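PDB 4NJ5: histone-lysine N-methyltransferase family member SUVH9 from Arabidopsis thaliana, which acts in gene silencing without methyltransferase activity, probably binding methylated DNA and recruiting RNA polymerase V to chromatin. Local coordinates for residues 61-66 with 428-433; 153-158 with 211-216; 332-337 with 470-475. All blocks are in the same frame, centred on the assembly; numbering follows the deposited sequence.

SUVH9 offers a worked example of how contact chemistry follows place in the fold. Interaction 3 is the buried one: a short pre-SET strand joins the edge of a SET-domain sheet through backbone bonds, a glutamine amide and two waters. Interaction 2 is partly buried and stays within the SRA domain, where a loop runs beside the start of strand 212-220 by hydrogen bonds and ring packing. Interaction 1 lies at the surface, has no hydrogen bond and joins a loop leaving helix 46-60 to a SET-domain loop by van der Waals contact alone. No elements are shared; interactions 2 and 3 lie on opposite sides of the chain's centre, their own centres about 55 Å apart.

Interaction 1 (61-66 with 428-433); sequences CMLWMN and SQVLAD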
loop_
_atom_site.group_PDB
_atom_site.type_symbol
_atom_site.label_atom_id
_atom_site.label_comp_id
_atom_site.label_asym_id
_atom_site.label_seq_id
_atom_site.Cartn_x
_atom_site.Cartn_y
_atom_site.Cartn_z
ATOM N N CYS A 61 -23.788 -0.051 -4.926
ATOM C CA CYS A 61 -23.502 0.224 -6.335
ATOM C C CYS A 61 -23.105 -1.023 -7.116
ATOM O O CYS A 61 -22.591 -0.917 -8.234
ATOM C CB CYS A 61 -22.392 1.269 -6.469
ATOM S SG CYS A 61 -22.813 2.898 -5.831
ATOM N N MET A 62 -23.338 -2.194 -6.527
ATOM C CA MET A 62 -22.972 -3.463 -7.150
ATOM C C MET A 62 -21.495 -3.508 -7.541
ATOM O O MET A 62 -21.157 -3.968 -8.635
ATOM C CB MET A 62 -23.845 -3.734 -8.380
ATOM C CG MET A 62 -25.343 -3.631 -8.123
ATOM S SD MET A 62 -25.968 -4.955 -7.069
ATOM C CE MET A 62 -26.368 -4.042 -5.576
ATOM N N LEU A 63 -20.622 -3.037 -6.654
ATOM C CA LEU A 63 -19.197 -2.984 -6.961
ATOM C C LEU A 63 -18.365 -4.042 -6.238
ATOM O O LEU A 63 -17.169 -4.177 -6.494
ATOM C CB LEU A 63 -18.638 -1.587 -6.685
ATOM C CG LEU A 63 -19.198 -0.481 -7.579
ATOM C CD1 LEU A 63 -18.551 0.846 -7.237
ATOM C CD2 LEU A 63 -18.994 -0.823 -9.047
ATOM N N TRP A 64 -18.995 -4.789 -5.340
ATOM C CA TRP A 64 -18.306 -5.866 -4.641
ATOM C C TRP A 64 -17.986 -7.023 -5.575
ATOM O O TRP A 64 -18.685 -7.251 -6.561
ATOM C CB TRP A 64 -19.154 -6.396 -3.486
ATOM C CG TRP A 64 -19.229 -5.489 -2.307
ATOM C CD1 TRP A 64 -18.870 -4.175 -2.254
ATOM C CD2 TRP A 64 -19.686 -5.834 -0.996
ATOM N NE1 TRP A 64 -19.083 -3.678 -0.991
ATOM C CE2 TRP A 64 -19.583 -4.679 -0.200
ATOM C CE3 TRP A 64 -20.179 -7.010 -0.420
ATOM C CZ2 TRP A 64 -19.951 -4.662 1.142
ATOM C CZ3 TRP A 64 -20.544 -6.992 0.911
ATOM C CH2 TRP A 64 -20.429 -5.826 1.679
ATOM N N MET A 65 -16.926 -7.755 -5.253
ATOM C CA MET A 65 -16.616 -9.002 -5.937
ATOM C C MET A 65 -17.192 -10.138 -5.108
ATOM O O MET A 65 -17.371 -9.983 -3.901
ATOM C CB MET A 65 -15.105 -9.177 -6.058
ATOM C CG MET A 65 -14.392 -8.011 -6.711
ATOM S SD MET A 65 -12.611 -8.251 -6.673
ATOM C CE MET A 65 -12.483 -9.830 -7.510
ATOM N N ASN A 66 -17.470 -11.273 -5.748
ATOM C CA ASN A 66 -18.012 -12.445 -5.058
ATOM C C ASN A 66 -19.175 -12.062 -4.143
ATOM O O ASN A 66 -19.191 -12.402 -2.961
ATOM C CB ASN A 66 -16.907 -13.149 -4.261
ATOM C CG ASN A 66 -17.335 -14.504 -3.721
ATOM O OD1 ASN A 66 -18.125 -15.214 -4.342
ATOM N ND2 ASN A 66 -16.815 -14.864 -2.555
ATOM N N SER A 428 -16.536 8.479 -9.652
ATOM C CA SER A 428 -17.659 8.566 -10.581
ATOM C C SER A 428 -18.471 7.271 -10.672
ATOM O O SER A 428 -19.600 7.287 -11.158
ATOM C CB SER A 428 -17.185 8.991 -11.973
ATOM O OG SER A 428 -16.542 7.916 -12.637
ATOM N N GLN A 429 -17.899 6.159 -10.216
ATOM C CA GLN A 429 -18.608 4.882 -10.234
ATOM C C GLN A 429 -19.436 4.681 -8.969
ATOM O O GLN A 429 -20.261 3.771 -8.895
ATOM C CB GLN A 429 -17.639 3.711 -10.445
ATOM C CG GLN A 429 -16.854 3.738 -11.748
ATOM C CD GLN A 429 -16.638 2.355 -12.347
ATOM O OE1 GLN A 429 -17.474 1.464 -12.195
ATOM N NE2 GLN A 429 -15.513 2.174 -13.038
ATOM N N VAL A 430 -19.205 5.540 -7.982
ATOM C CA VAL A 430 -19.932 5.490 -6.719
ATOM C C VAL A 430 -20.881 6.685 -6.602
ATOM O O VAL A 430 -22.041 6.542 -6.204
ATOM C CB VAL A 430 -18.961 5.464 -5.515
ATOM C CG1 VAL A 430 -19.636 5.952 -4.243
ATOM C CG2 VAL A 430 -18.377 4.066 -5.332
ATOM N N LEU A 431 -20.386 7.863 -6.971
ATOM C CA LEU A 431 -21.175 9.096 -6.925
ATOM C C LEU A 431 -21.463 9.627 -8.331
ATOM O O LEU A 431 -20.549 10.033 -9.051
ATOM C CB LEU A 431 -20.445 10.159 -6.102
ATOM C CG LEU A 431 -20.035 9.733 -4.691
ATOM C CD1 LEU A 431 -19.103 10.754 -4.067
ATOM C CD2 LEU A 431 -21.264 9.525 -3.819
ATOM N N ALA A 432 -22.736 9.625 -8.710
ATOM C CA ALA A 432 -23.152 10.048 -10.045
ATOM C C ALA A 432 -22.808 11.507 -10.342
ATOM O O ALA A 432 -22.506 11.863 -11.482
ATOM C CB ALA A 432 -24.649 9.809 -10.232
ATOM N N ASP A 433 -22.849 12.343 -9.311
ATOM C CA ASP A 433 -22.650 13.781 -9.477
ATOM C C ASP A 433 -21.186 14.205 -9.354
ATOM O O ASP A 433 -20.878 15.395 -9.383
ATOM C CB ASP A 433 -23.505 14.550 -8.468
ATOM C CG ASP A 433 -23.252 14.115 -7.037
ATOM O OD1 ASP A 433 -22.888 12.939 -6.826
ATOM O OD2 ASP A 433 -23.418 14.949 -6.122
#
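The backbone oxygen of Q429 is touched by two side chains of the facing loop, and neither bonds to it: L63 CD1 comes within 3.8 Å of Q429 O, and C61 SG lies 4.1 Å from the same oxygen. The sulfur comes closer to the next carbonyl, with C61 SG 3.7 Å from V430 O, again a van der Waals approach. No hydrogen bond crosses between 61-66 and 428-433, so the contact rests on shape. Its apolar part is the meeting of L63 CD1 with V430 CG2 at 3.7 Å, where one methyl of each branched side chain does the touching. The other leucine methyl, CD2, passes the amide oxygen of Q429 at the limit of contact. In V430, CG1 stands anti to the backbone N (chi1 158°), which leaves CG2 beside that nitrogen as the branch facing L63.

C61 and L63 both point toward 428-433 where helix 46-60 ends. M62, with positive phi, is the C-prime residue of a Schellman motif in which L63 N bonds to M58 O and M62 N to R59 O. The small, solvent-accessible contact sits beside two helices: V430 also packs on M57 and L63 on M58, both of helix 46-60, while Q429 and L431 rest on I22 and F29 of helix 8-35.

Interaction 2 (153-158 with 211-216); sequences EHQRLE and FGVFKY
Three rings, those of H154, F211 and F214, set the form of this contact, in which the SRA-domain loop 153-158 runs beside the start of strand 212-220. F211 turns its edge toward the face of H154 in an offset edge-to-face pair, with ring centroids 5.8 Å apart and planes at 65°. Over the centre of one F211 face lies E153 N, while the rim of the H154 ring meets the backbone of F211 and G212. The F214 ring has L157 CD1 over one face, a CH-pi contact 4.1 Å from the ring centroid and close to its normal; R156 N lies at the edge of this ring, in its plane.

Three hydrogen bonds accompany the ring contacts, each using the strand's backbone. G212 N donates to H154 ND1 at 3.0 Å, which is consistent with an imidazole carrying its proton on NE2. Q155 N answers with a bond to G212 O at 2.6 Å, so glycine is held through both its N-H and its carbonyl. In the third bond the acceptor is again a side chain: Q155 is extended beyond CG (chi2 -168°), and F214 N donates to its OE1 at 2.9 Å, the donor standing 49° above the amide plane. The other end of the buried amide, NE2, bonds to G141 O, next to strand 136-140, which pairs antiparallel with strand 212-220. The glutamine thus joins two neighbouring chain elements, and its CD also packs against V213 CB.

Farther on, L157 is the centre of an inverse gamma turn that leads into helix 159-169. There its CB touches F214 CZ at 3.7 Å, and its CD1 reaches to 3.9 Å from Y216 OH.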
loop_
_atom_site.group_PDB
_atom_site.type_symbol
_atom_site.label_atom_id
_atom_site.label_comp_id
_atom_site.label_asym_id
_atom_site.label_seq_id
_atom_site.Cartn_x
_atom_site.Cartn_y
_atom_site.Cartn_z
ATOM N N GLU A 153 -20.722 -19.837 27.014
ATOM C CA GLU A 153 -21.583 -21.013 27.007
ATOM C C GLU A 153 -21.023 -22.056 26.044
ATOM O O GLU A 153 -20.115 -21.761 25.267
ATOM C CB GLU A 153 -23.021 -20.644 26.624
ATOM C CG GLU A 153 -23.165 -20.036 25.240
ATOM C CD GLU A 153 -24.582 -19.579 24.942
ATOM O OE1 GLU A 153 -25.500 -20.426 24.955
ATOM O OE2 GLU A 153 -24.776 -18.370 24.697
ATOM N N HIS A 154 -21.557 -23.273 26.107
ATOM C CA HIS A 154 -21.111 -24.353 25.234
ATOM C C HIS A 154 -21.349 -24.008 23.770
ATOM O O HIS A 154 -22.405 -23.487 23.409
ATOM C CB HIS A 154 -21.839 -25.658 25.567
ATOM C CG HIS A 154 -21.741 -26.061 27.002
ATOM N ND1 HIS A 154 -20.534 -26.149 27.674
ATOM C CD2 HIS A 154 -22.687 -26.413 27.903
ATOM C CE1 HIS A 154 -20.749 -26.528 28.914
ATOM N NE2 HIS A 154 -22.051 -26.699 29.082
ATOM N N GLN A 155 -20.368 -24.296 22.926
ATOM C CA GLN A 155 -20.546 -24.093 21.497
ATOM C C GLN A 155 -21.521 -25.134 20.960
ATOM O O GLN A 155 -21.722 -26.188 21.566
ATOM C CB GLN A 155 -19.207 -24.164 20.762
ATOM C CG GLN A 155 -18.316 -22.960 21.027
ATOM C CD GLN A 155 -17.124 -22.876 20.091
ATOM O OE1 GLN A 155 -16.900 -23.763 19.267
ATOM N NE2 GLN A 155 -16.352 -21.802 20.216
ATOM N N ARG A 156 -22.154 -24.826 19.837
ATOM C CA ARG A 156 -23.044 -25.784 19.198
ATOM C C ARG A 156 -22.620 -26.036 17.767
ATOM O O ARG A 156 -22.107 -25.136 17.100
ATOM C CB ARG A 156 -24.502 -25.321 19.293
ATOM C CG ARG A 156 -25.046 -25.407 20.706
ATOM C CD ARG A 156 -26.386 -24.729 20.878
ATOM N NE ARG A 156 -26.855 -24.810 22.262
ATOM C CZ ARG A 156 -27.631 -25.778 22.743
ATOM N NH1 ARG A 156 -28.050 -26.758 21.953
ATOM N NH2 ARG A 156 -27.994 -25.764 24.017
ATOM N N LEU A 157 -22.816 -27.267 17.310
ATOM C CA LEU A 157 -22.437 -27.637 15.956
ATOM C C LEU A 157 -23.489 -27.137 14.972
ATOM O O LEU A 157 -24.234 -27.917 14.381
ATOM C CB LEU A 157 -22.255 -29.147 15.844
ATOM C CG LEU A 157 -21.523 -29.654 14.602
ATOM C CD1 LEU A 157 -20.145 -29.014 14.502
ATOM C CD2 LEU A 157 -21.417 -31.174 14.621
ATOM N N GLU A 158 -23.555 -25.818 14.827
ATOM C CA GLU A 158 -24.513 -25.172 13.941
ATOM C C GLU A 158 -23.818 -24.005 13.260
ATOM O O GLU A 158 -22.731 -23.600 13.675
ATOM C CB GLU A 158 -25.715 -24.648 14.735
ATOM C CG GLU A 158 -26.354 -25.651 15.684
ATOM C CD GLU A 158 -27.459 -25.036 16.521
ATOM O OE1 GLU A 158 -27.236 -23.951 17.103
ATOM O OE2 GLU A 158 -28.554 -25.634 16.589
ATOM N N PHE A 211 -16.531 -24.843 29.190
ATOM C CA PHE A 211 -17.489 -24.817 28.094
ATOM C C PHE A 211 -17.003 -25.672 26.932
ATOM O O PHE A 211 -15.805 -25.750 26.666
ATOM C CB PHE A 211 -17.745 -23.380 27.627
ATOM C CG PHE A 211 -18.202 -22.460 28.726
ATOM C CD1 PHE A 211 -19.432 -22.645 29.337
ATOM C CD2 PHE A 211 -17.403 -21.411 29.147
ATOM C CE1 PHE A 211 -19.855 -21.801 30.351
ATOM C CE2 PHE A 211 -17.818 -20.562 30.158
ATOM C CZ PHE A 211 -19.046 -20.757 30.761
ATOM N N GLY A 212 -17.936 -26.324 26.249
ATOM C CA GLY A 212 -17.597 -27.116 25.084
ATOM C C GLY A 212 -17.345 -26.229 23.880
ATOM O O GLY A 212 -18.106 -25.300 23.615
ATOM N N VAL A 213 -16.260 -26.504 23.165
ATOM C CA VAL A 213 -15.945 -25.803 21.926
ATOM C C VAL A 213 -15.597 -26.822 20.844
ATOM O O VAL A 213 -15.333 -27.991 21.138
ATOM C CB VAL A 213 -14.753 -24.838 22.102
ATOM C CG1 VAL A 213 -15.000 -23.876 23.265
ATOM C CG2 VAL A 213 -13.463 -25.618 22.310
ATOM N N PHE A 214 -15.605 -26.383 19.591
ATOM C CA PHE A 214 -15.192 -27.250 18.497
ATOM C C PHE A 214 -13.857 -26.787 17.907
ATOM O O PHE A 214 -13.616 -25.591 17.748
ATOM C CB PHE A 214 -16.277 -27.323 17.417
ATOM C CG PHE A 214 -17.573 -27.916 17.899
ATOM C CD1 PHE A 214 -18.600 -27.100 18.349
ATOM C CD2 PHE A 214 -17.765 -29.290 17.908
ATOM C CE1 PHE A 214 -19.796 -27.644 18.793
ATOM C CE2 PHE A 214 -18.959 -29.838 18.351
ATOM C CZ PHE A 214 -19.975 -29.012 18.793
ATOM N N LYS A 215 -12.991 -27.746 17.594
ATOM C CA LYS A 215 -11.686 -27.441 17.024
ATOM C C LYS A 215 -11.476 -28.121 15.672
ATOM O O LYS A 215 -11.920 -29.248 15.450
ATOM C CB LYS A 215 -10.574 -27.826 18.000
ATOM C CG LYS A 215 -10.235 -26.731 19.001
ATOM C CD LYS A 215 -9.315 -27.237 20.100
ATOM C CE LYS A 215 -8.702 -26.079 20.865
ATOM N NZ LYS A 215 -9.674 -24.965 21.011
ATOM N N TYR A 216 -10.794 -27.421 14.772
ATOM C CA TYR A 216 -10.582 -27.907 13.419
ATOM C C TYR A 216 -9.126 -27.709 13.028
ATOM O O TYR A 216 -8.551 -26.646 13.255
ATOM C CB TYR A 216 -11.493 -27.163 12.439
ATOM C CG TYR A 216 -12.939 -27.083 12.875
ATOM C CD1 TYR A 216 -13.859 -28.046 12.483
ATOM C CD2 TYR A 216 -13.385 -26.042 13.679
ATOM C CE1 TYR A 216 -15.183 -27.974 12.879
ATOM C CE2 TYR A 216 -14.704 -25.963 14.081
ATOM C CZ TYR A 216 -15.597 -26.928 13.677
ATOM O OH TYR A 216 -16.910 -26.848 14.076
#

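Interaction 3 (332-337 with 470-475); sequences RQKPLI and IVQFVL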
loop_
_atom_site.group_PDB
_atom_site.type_symbol
_atom_site.label_atom_id
_atom_site.label_comp_id
_atom_site.label_asym_id
_atom_site.label_seq_id
_atom_site.Cartn_x
_atom_site.Cartn_y
_atom_site.Cartn_z
ATOM N N ARG A 332 -5.441 12.891 -5.412
ATOM C CA ARG A 332 -5.446 12.622 -6.848
ATOM C C ARG A 332 -4.153 13.147 -7.481
ATOM O O ARG A 332 -3.485 13.995 -6.898
ATOM C CB ARG A 332 -6.655 13.282 -7.515
ATOM C CG ARG A 332 -6.710 14.804 -7.368
ATOM C CD ARG A 332 -8.001 15.367 -7.952
ATOM N NE ARG A 332 -9.059 14.362 -7.952
ATOM C CZ ARG A 332 -9.929 14.175 -6.964
ATOM N NH1 ARG A 332 -9.892 14.934 -5.879
ATOM N NH2 ARG A 332 -10.843 13.225 -7.069
ATOM N N GLN A 333 -3.803 12.645 -8.665
ATOM C CA GLN A 333 -2.668 13.173 -9.426
ATOM C C GLN A 333 -2.927 14.619 -9.865
ATOM O O GLN A 333 -4.062 14.993 -10.159
ATOM C CB GLN A 333 -2.396 12.318 -10.677
ATOM C CG GLN A 333 -1.834 10.921 -10.417
ATOM C CD GLN A 333 -1.396 10.225 -11.701
ATOM O OE1 GLN A 333 -0.995 10.877 -12.668
ATOM N NE2 GLN A 333 -1.475 8.898 -11.717
ATOM N N LYS A 334 -1.871 15.427 -9.901
ATOM C CA LYS A 334 -1.930 16.792 -10.438
ATOM C C LYS A 334 -0.605 17.107 -11.144
ATOM O O LYS A 334 0.414 16.519 -10.814
ATOM C CB LYS A 334 -2.278 17.832 -9.349
ATOM C CG LYS A 334 -1.945 17.424 -7.923
ATOM C CD LYS A 334 -3.086 17.805 -6.962
ATOM C CE LYS A 334 -3.550 19.251 -7.151
ATOM N NZ LYS A 334 -2.541 20.238 -6.674
ATOM N N PRO A 335 -0.609 18.020 -12.126
ATOM C CA PRO A 335 0.635 18.285 -12.865
ATOM C C PRO A 335 1.711 18.957 -12.013
ATOM O O PRO A 335 2.900 18.872 -12.329
ATOM C CB PRO A 335 0.188 19.240 -13.980
ATOM C CG PRO A 335 -1.030 19.912 -13.436
ATOM C CD PRO A 335 -1.717 18.877 -12.577
ATOM N N LEU A 336 1.288 19.617 -10.942
ATOM C CA LEU A 336 2.204 20.347 -10.082
ATOM C C LEU A 336 1.604 20.540 -8.695
ATOM O O LEU A 336 0.474 21.004 -8.553
ATOM C CB LEU A 336 2.544 21.708 -10.698
ATOM C CG LEU A 336 3.559 22.578 -9.958
ATOM C CD1 LEU A 336 4.912 21.882 -9.877
ATOM C CD2 LEU A 336 3.683 23.924 -10.644
ATOM N N ILE A 337 2.367 20.177 -7.673
ATOM C CA ILE A 337 1.926 20.370 -6.301
ATOM C C ILE A 337 2.678 21.524 -5.639
ATOM O O ILE A 337 3.912 21.541 -5.607
ATOM C CB ILE A 337 2.111 19.092 -5.461
ATOM C CG1 ILE A 337 1.345 17.924 -6.091
ATOM C CG2 ILE A 337 1.655 19.331 -4.030
ATOM C CD1 ILE A 337 1.501 16.612 -5.349
ATOM N N ILE A 470 3.984 6.139 -8.560
ATOM C CA ILE A 470 3.744 7.263 -9.457
ATOM C C ILE A 470 4.613 8.461 -9.109
ATOM O O ILE A 470 5.164 8.560 -8.005
ATOM C CB ILE A 470 2.271 7.718 -9.453
ATOM C CG1 ILE A 470 1.887 8.267 -8.077
ATOM C CG2 ILE A 470 1.353 6.581 -9.885
ATOM C CD1 ILE A 470 0.562 8.994 -8.061
ATOM N N VAL A 471 4.707 9.377 -10.066
ATOM C CA VAL A 471 5.520 10.574 -9.928
ATOM C C VAL A 471 4.633 11.814 -9.816
ATOM O O VAL A 471 3.615 11.923 -10.503
ATOM C CB VAL A 471 6.464 10.723 -11.142
ATOM C CG1 VAL A 471 7.219 12.043 -11.089
ATOM C CG2 VAL A 471 7.428 9.548 -11.212
ATOM N N GLN A 472 5.017 12.733 -8.931
ATOM C CA GLN A 472 4.389 14.048 -8.851
ATOM C C GLN A 472 5.459 15.130 -8.776
ATOM O O GLN A 472 6.455 14.983 -8.063
ATOM C CB GLN A 472 3.479 14.145 -7.623
ATOM C CG GLN A 472 2.250 13.243 -7.662
ATOM C CD GLN A 472 1.164 13.756 -8.591
ATOM O OE1 GLN A 472 0.237 14.450 -8.161
ATOM N NE2 GLN A 472 1.269 13.408 -9.873
ATOM N N PHE A 473 5.255 16.219 -9.510
ATOM C CA PHE A 473 6.159 17.360 -9.429
ATOM C C PHE A 473 5.730 18.310 -8.308
ATOM O O PHE A 473 4.598 18.799 -8.292
ATOM C CB PHE A 473 6.252 18.088 -10.776
ATOM C CG PHE A 473 6.874 17.259 -11.871
ATOM C CD1 PHE A 473 8.182 16.810 -11.762
ATOM C CD2 PHE A 473 6.153 16.932 -13.009
ATOM C CE1 PHE A 473 8.758 16.043 -12.766
ATOM C CE2 PHE A 473 6.724 16.168 -14.019
ATOM C CZ PHE A 473 8.028 15.723 -13.895
ATOM N N VAL A 474 6.651 18.561 -7.392
ATOM C CA VAL A 474 6.411 19.321 -6.214
ATOM C C VAL A 474 7.334 20.502 -5.984
ATOM O O VAL A 474 8.498 20.451 -6.191
ATOM C CB VAL A 474 6.396 18.433 -4.983
ATOM C CG1 VAL A 474 6.273 19.237 -3.732
ATOM C CG2 VAL A 474 5.296 17.430 -5.081
ATOM N N LEU A 475 6.747 21.579 -5.514
ATOM C CA LEU A 475 7.482 22.717 -5.080
ATOM C C LEU A 475 7.298 22.928 -3.613
ATOM O O LEU A 475 6.205 22.884 -3.106
ATOM C CB LEU A 475 7.032 23.934 -5.831
ATOM C CG LEU A 475 7.420 24.002 -7.268
ATOM C CD1 LEU A 475 6.637 25.098 -7.918
ATOM C CD2 LEU A 475 8.906 24.223 -7.418
HETATM O O HOH W 1 0.356 13.488 -12.943
HETATM O O HOH W 2 2.926 15.968 -11.249
#
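I337 N donates to F473 O at 2.7 Å and I337 O accepts L475 N at 2.8 Å, so that one residue bonds to the two neighbours of V474, the hallmark of a parallel bridge. Beside these bonds the side chains of the bridged pair meet, I337 CB lying 3.6 Å from V474 CG2. Toward the start of 332-337 a side chain takes over the bonding: Q472 OE1 receives K334 N at 2.9 Å, in the amide plane and on a lone pair. The bend at chi2 (-76°) carries Q472 CD round to face K334, and the amide's rotation is fixed from its other end, where NE2 bonds to V471 O at 2.8 Å.

Water forms the next shell. One molecule donates to K334 O and accepts from F473 N, bridging the backbones; a second links Q333 OE1 to Q472 NE2, the latter bond weak. Beyond it, Q333 NE2 is held by S418 O, and R332 forms a salt bridge with E321.

The zinc-ligating C340 follows soon after I337, their side chains about 9 Å apart. The arrangement is a parallel edge-strand addition by which the pre-SET zinc-cluster region, through strand 337-338, extends a SET-domain sheet.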